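Local coordinates for protein SSD1 (Saccharomyces cerevisiae S288C, PDB 7AM1) that binds the 5' and 3' untranslated regions of mRNAs and represses translation, as a non-enzymatic member of the RNase II family with an alternative RNA recognition site, at residues P174-K177 with K178-V182; D181-V184 with E185-L189; R383-G386 with N387-E391. All coordinates share one frame; numbering follows the deposited sequence.

Contact 1. Residues P174-K177 with K178-V182; sequences PTQK and KNDDV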
# COMPACT_ATOMS: atom_id res chain seq x y z
N PRO A 174 -1.05 -16.29 24.72
CA PRO A 174 -0.24 -17.51 24.66
C PRO A 174 1.00 -17.30 23.81
O PRO A 174 1.06 -16.41 22.96
CB PRO A 174 -1.18 -18.54 24.03
CG PRO A 174 -2.55 -17.98 24.18
CD PRO A 174 -2.40 -16.49 24.15
N THR A 175 2.01 -18.15 24.04
CA THR A 175 3.28 -18.00 23.33
C THR A 175 3.08 -17.94 21.82
O THR A 175 3.65 -17.08 21.14
CB THR A 175 4.21 -19.15 23.71
OG1 THR A 175 4.52 -19.06 25.10
CG2 THR A 175 5.51 -19.10 22.90
N GLN A 176 2.27 -18.85 21.27
CA GLN A 176 2.07 -18.88 19.82
C GLN A 176 1.42 -17.59 19.33
O GLN A 176 1.79 -17.05 18.28
CB GLN A 176 1.21 -20.09 19.44
CG GLN A 176 0.99 -20.28 17.95
CD GLN A 176 2.30 -20.44 17.18
OE1 GLN A 176 2.53 -19.76 16.18
NE2 GLN A 176 3.15 -21.35 17.65
N LYS A 177 0.43 -17.08 20.07
CA LYS A 177 -0.25 -15.86 19.66
C LYS A 177 0.70 -14.67 19.70
O LYS A 177 0.76 -13.87 18.76
CB LYS A 177 -1.46 -15.62 20.57
CG LYS A 177 -2.25 -14.37 20.23
CD LYS A 177 -2.65 -14.36 18.77
CE LYS A 177 -3.62 -13.24 18.45
NZ LYS A 177 -3.94 -13.22 16.99
N LYS A 178 1.47 -14.55 20.79
CA LYS A 178 2.49 -13.52 20.88
C LYS A 178 3.46 -13.61 19.71
O LYS A 178 3.77 -12.60 19.06
CB LYS A 178 3.23 -13.65 22.22
CG LYS A 178 4.33 -12.64 22.45
CD LYS A 178 4.88 -12.72 23.88
CE LYS A 178 3.97 -12.00 24.87
NZ LYS A 178 4.63 -11.79 26.19
N ASN A 179 3.91 -14.83 19.38
CA ASN A 179 4.84 -15.00 18.28
C ASN A 179 4.23 -14.55 16.96
O ASN A 179 4.87 -13.82 16.19
CB ASN A 179 5.27 -16.47 18.17
CG ASN A 179 6.21 -16.88 19.26
OD1 ASN A 179 6.58 -16.08 20.13
ND2 ASN A 179 6.62 -18.14 19.23
N ASP A 180 2.99 -14.97 16.69
CA ASP A 180 2.33 -14.58 15.45
C ASP A 180 2.11 -13.07 15.38
O ASP A 180 2.30 -12.46 14.33
CB ASP A 180 1.00 -15.31 15.30
CG ASP A 180 1.17 -16.79 15.03
OD1 ASP A 180 2.30 -17.23 14.71
OD2 ASP A 180 0.16 -17.53 15.14
N ASP A 181 1.73 -12.46 16.51
CA ASP A 181 1.45 -11.03 16.53
C ASP A 181 2.68 -10.21 16.17
O ASP A 181 2.59 -9.23 15.42
CB ASP A 181 0.93 -10.62 17.90
CG ASP A 181 -0.56 -10.89 18.08
OD1 ASP A 181 -1.23 -11.25 17.09
OD2 ASP A 181 -1.05 -10.76 19.23
N VAL A 182 3.85 -10.59 16.70
CA VAL A 182 5.05 -9.81 16.43
C VAL A 182 5.31 -9.75 14.93
O VAL A 182 5.72 -8.71 14.39
CB VAL A 182 6.26 -10.40 17.18
CG1 VAL A 182 7.53 -9.61 16.85
CG2 VAL A 182 6.03 -10.36 18.69
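Lys178 N donates to Pro174 O, opening a run of four backbone bonds, each from a residue to the one four places earlier, that starts helix 175-186. At 178° this first N-H...O bond is the straightest of the four. Pro174 suits the N-cap because its ring fixes phi and the lack of an N-H costs nothing before the first turn. Asn179, Asp180 and Asp181 repeat the pattern, the last with Asp181 N 2.8 Å from Lys177 O.

The tight side of the turn belongs to Asn179. Its side chain folds back toward Thr175, so that Asn179 CG lies 3.2 Å from Thr175 O, and the two side chains run side by side with Asn179 ND2 4.0 Å from Thr175 CG2. Both ends of this amide are fixed from beyond the helix, by Tyr802 N and Lys800 O, while the ammonium group of the buried Lys178 forms salt bridges with Asp795 and Glu796.

The flank of exposed Gln176 and partly exposed Lys177 is more open to solvent. The Lys177 side chain leaves with CG anti to the backbone N, then bends at chi2 (53°) to cross Asp181. Lys177 NZ makes a weak salt bridge to Asp181 OD1 at 3.4 Å, and CE packs as close to the same oxygen. So long an ion pair probably adds little by itself; Asp181 is held mainly by Arg173, through OD2.

Contact 2. Residues D181-V184 with E185-L189; sequences DVEV and EGQSL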
# COMPACT_ATOMS: atom_id res chain seq x y z
N ASP A 181 1.73 -12.46 16.51
CA ASP A 181 1.45 -11.03 16.53
C ASP A 181 2.68 -10.21 16.17
O ASP A 181 2.59 -9.23 15.42
CB ASP A 181 0.93 -10.62 17.90
CG ASP A 181 -0.56 -10.89 18.08
OD1 ASP A 181 -1.23 -11.25 17.09
OD2 ASP A 181 -1.05 -10.76 19.23
N VAL A 182 3.85 -10.59 16.70
CA VAL A 182 5.05 -9.81 16.43
C VAL A 182 5.31 -9.75 14.93
O VAL A 182 5.72 -8.71 14.39
CB VAL A 182 6.26 -10.40 17.18
CG1 VAL A 182 7.53 -9.61 16.85
CG2 VAL A 182 6.03 -10.36 18.69
N GLU A 183 5.06 -10.85 14.22
CA GLU A 183 5.24 -10.85 12.77
C GLU A 183 4.13 -10.08 12.07
O GLU A 183 4.40 -9.19 11.26
CB GLU A 183 5.32 -12.28 12.24
CG GLU A 183 6.55 -13.05 12.72
CD GLU A 183 6.57 -14.47 12.21
OE1 GLU A 183 5.49 -15.07 12.06
OE2 GLU A 183 7.67 -14.98 11.92
N VAL A 184 2.87 -10.42 12.34
CA VAL A 184 1.77 -9.79 11.63
C VAL A 184 1.76 -8.28 11.87
O VAL A 184 1.65 -7.48 10.94
CB VAL A 184 0.43 -10.43 12.01
CG1 VAL A 184 -0.72 -9.63 11.41
CG2 VAL A 184 0.37 -11.86 11.53
N GLU A 185 1.88 -7.88 13.14
CA GLU A 185 1.85 -6.45 13.46
C GLU A 185 3.14 -5.76 13.04
O GLU A 185 3.11 -4.60 12.60
CB GLU A 185 1.62 -6.25 14.96
CG GLU A 185 0.29 -6.77 15.46
CD GLU A 185 0.16 -6.65 16.97
OE1 GLU A 185 1.13 -6.21 17.61
OE2 GLU A 185 -0.92 -6.97 17.51
N GLY A 186 4.28 -6.44 13.14
CA GLY A 186 5.57 -5.81 13.00
C GLY A 186 6.12 -5.75 11.59
O GLY A 186 6.99 -4.93 11.30
N GLN A 187 5.62 -6.60 10.70
CA GLN A 187 6.18 -6.71 9.36
C GLN A 187 5.49 -5.82 8.34
O GLN A 187 5.82 -5.88 7.15
CB GLN A 187 6.15 -8.18 8.92
CG GLN A 187 7.12 -9.03 9.74
CD GLN A 187 7.05 -10.50 9.43
OE1 GLN A 187 6.03 -11.01 8.97
NE2 GLN A 187 8.14 -11.22 9.71
N SER A 188 4.57 -4.96 8.77
CA SER A 188 3.96 -3.96 7.91
C SER A 188 4.06 -2.60 8.58
O SER A 188 4.28 -2.49 9.79
CB SER A 188 2.50 -4.30 7.58
OG SER A 188 1.71 -4.28 8.75
N LEU A 189 3.88 -1.55 7.78
CA LEU A 189 4.05 -0.20 8.31
C LEU A 189 2.89 0.18 9.24
O LEU A 189 3.11 0.71 10.33
CB LEU A 189 4.17 0.80 7.16
CG LEU A 189 5.39 0.55 6.26
CD1 LEU A 189 5.28 1.38 4.99
CD2 LEU A 189 6.69 0.85 7.01
O HOH W 1 -0.04 -5.27 10.51
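Asp181 and Glu185 sit one turn apart with their carboxylates stacked, the planes only 10° from parallel and Asp181 OD2 4.2 Å from Glu185 OE2. Like charges so close would probably repel, but cations lie at hand: Lys35 forms a salt bridge with Glu185 OE2 and Arg173 one with Asp181 OD2. Glu185 OE1 is hydrogen-bonded to His760 NE2. Glu185 leaves its backbone with CG anti to its carbonyl carbon (chi1 -63°), which lays CG 3.4 Å from Asp181 O and brings the long chain back across the aspartate.

In the second pair the amide end of Gln187 packs against the methylenes of Glu183. The two side chains run alongside, pointing the same way, and Gln187 OE1 comes 3.6 Å from Glu183 CB; the amide is anchored through NE2 to Leu901 O.

The backbone bonds become less straight near the helix end. Glu185 N to Asp181 O is short at 2.7 Å, Gly186 N to Val182 O is the weak one, and Gln187 N to Glu183 O makes an angle of 139°. Glycine suits position 186, where a beta carbon would clash with Val182 O.

Water takes over where the helix stops: one molecule donates to Val184 O at 2.8 Å and to Ser188 OG at 2.7 Å. The serine hydroxyl also hydrogen-bonds Leu190 O.

This is a helix C-terminus docked by backbone bonds of Gly186 to Leu904 and of Leu189 to Glu756, on the outer strands of a five-stranded sheet consistent with the C-terminal OB fold.

Contact 3. Residues R383-G386 with N387-E391; sequences RNNG and NGTLE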
# COMPACT_ATOMS: atom_id res chain seq x y z
N ARG A 383 -1.09 28.50 -21.62
CA ARG A 383 -0.98 29.52 -22.65
C ARG A 383 -2.18 30.44 -22.50
O ARG A 383 -3.29 29.99 -22.22
CB ARG A 383 -0.90 28.88 -24.04
CG ARG A 383 -0.81 29.83 -25.22
CD ARG A 383 -0.61 29.02 -26.50
NE ARG A 383 -0.59 29.84 -27.71
CZ ARG A 383 -1.67 30.16 -28.43
NH1 ARG A 383 -2.87 29.72 -28.06
NH2 ARG A 383 -1.53 30.91 -29.51
N ASN A 384 -1.94 31.74 -22.65
CA ASN A 384 -3.01 32.72 -22.71
C ASN A 384 -3.47 32.82 -24.15
O ASN A 384 -2.69 33.16 -25.04
CB ASN A 384 -2.51 34.07 -22.18
CG ASN A 384 -3.58 35.14 -22.21
OD1 ASN A 384 -4.70 34.90 -22.66
ND2 ASN A 384 -3.24 36.32 -21.71
N ASN A 385 -4.74 32.48 -24.39
CA ASN A 385 -5.29 32.50 -25.74
C ASN A 385 -5.69 33.90 -26.20
O ASN A 385 -5.92 34.09 -27.40
CB ASN A 385 -6.50 31.58 -25.84
CG ASN A 385 -6.12 30.12 -25.81
OD1 ASN A 385 -5.02 29.75 -26.22
ND2 ASN A 385 -7.03 29.28 -25.32
N GLY A 386 -5.78 34.86 -25.29
CA GLY A 386 -6.02 36.24 -25.65
C GLY A 386 -7.47 36.66 -25.75
O GLY A 386 -7.74 37.86 -25.92
N ASN A 387 -8.42 35.73 -25.64
CA ASN A 387 -9.84 36.05 -25.73
C ASN A 387 -10.54 35.81 -24.39
O ASN A 387 -11.65 35.27 -24.35
CB ASN A 387 -10.51 35.24 -26.84
CG ASN A 387 -10.43 33.75 -26.60
OD1 ASN A 387 -9.56 33.26 -25.88
ND2 ASN A 387 -11.35 33.00 -27.21
N GLY A 388 -9.90 36.21 -23.30
CA GLY A 388 -10.43 35.93 -21.98
C GLY A 388 -10.36 34.47 -21.57
O GLY A 388 -11.02 34.08 -20.60
N THR A 389 -9.60 33.65 -22.29
CA THR A 389 -9.46 32.25 -21.96
C THR A 389 -7.99 31.87 -21.86
O THR A 389 -7.14 32.47 -22.52
CB THR A 389 -10.15 31.34 -23.00
OG1 THR A 389 -9.38 31.34 -24.21
CG2 THR A 389 -11.56 31.83 -23.30
N LEU A 390 -7.72 30.87 -21.03
CA LEU A 390 -6.41 30.24 -20.93
C LEU A 390 -6.50 28.83 -21.48
O LEU A 390 -7.58 28.29 -21.72
CB LEU A 390 -5.92 30.22 -19.48
CG LEU A 390 -5.89 31.54 -18.71
CD1 LEU A 390 -5.38 31.31 -17.29
CD2 LEU A 390 -5.02 32.56 -19.43
N GLU A 391 -5.34 28.22 -21.65
CA GLU A 391 -5.24 26.85 -22.16
C GLU A 391 -4.25 26.08 -21.31
O GLU A 391 -3.11 26.52 -21.11
CB GLU A 391 -4.80 26.85 -23.62
CG GLU A 391 -4.44 25.50 -24.18
CD GLU A 391 -4.21 25.55 -25.67
OE1 GLU A 391 -5.15 25.94 -26.40
OE2 GLU A 391 -3.10 25.21 -26.11
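Thr389 OG1 is gripped twice: it donates to Asn387 OD1 at 2.6 Å and receives a weak bond from Asn385 ND2 at 3.3 Å. Threonine suits the place because one hydroxyl can give and accept at once, tying both sides of the loop. Asn385 crosses it obliquely, its CB also 3.3 Å from Thr389 OG1, and its backbone N bonds Thr389 O. An alanine here removes the amide, and the Thr389 hydroxyl would probably be left with Asn387 OD1 as its partner in the loop, with a gap beside Glu391 CB, now 3.7 Å from Asn385 ND2.

These residues close the beta hairpin of strands 378-384 and 389-397, at the surface of the RNB domain. Arg383 and Glu391 are a hydrogen-bonded antiparallel pair, with Glu391 N 2.8 Å from Arg383 O; Glu391 and Arg383 point to one face of the sheet, where Glu391 OE2 also bonds His381 and Arg383 NH2 forms a salt bridge with Glu363. The non-hydrogen-bonded pair, Asn384 and Leu390, occupies the other face, Leu390 CD2 touching Asn384 CA at 3.9 Å.

Asn384 starts an Asx turn. Its CG stands anti to the backbone N (chi1 -180°), so OD1 reaches forward to Gly386 N at 2.8 Å, although the donor lies 46° out of the carbonyl plane. Gly386, at phi 89°, adopts a backbone shape in which a beta carbon would be jammed against Asn385 O.

Contacts 1 and 2 are successive turns of one helix, 175-186, sharing Asp181 and Val182, with centres about 11 Å apart. Contact 1 is partly buried and rich in charge, its lysines and acids finding partners in nearby loops; contact 2 lies deeper, between strands of the C-terminal sheet and helix 689-725, and its acidic pair is balanced by basic neighbours. Contact 3 lies on the opposite side of the chain's centre, about 64 Å from contact 1 between centres, at the surface tip of an RNB-domain hairpin. There neutral amides and a hydroxyl replace most ion pairing. The helix begins in contact 1 and ends in contact 2, whereas in contact 3 the chain reverses between strands.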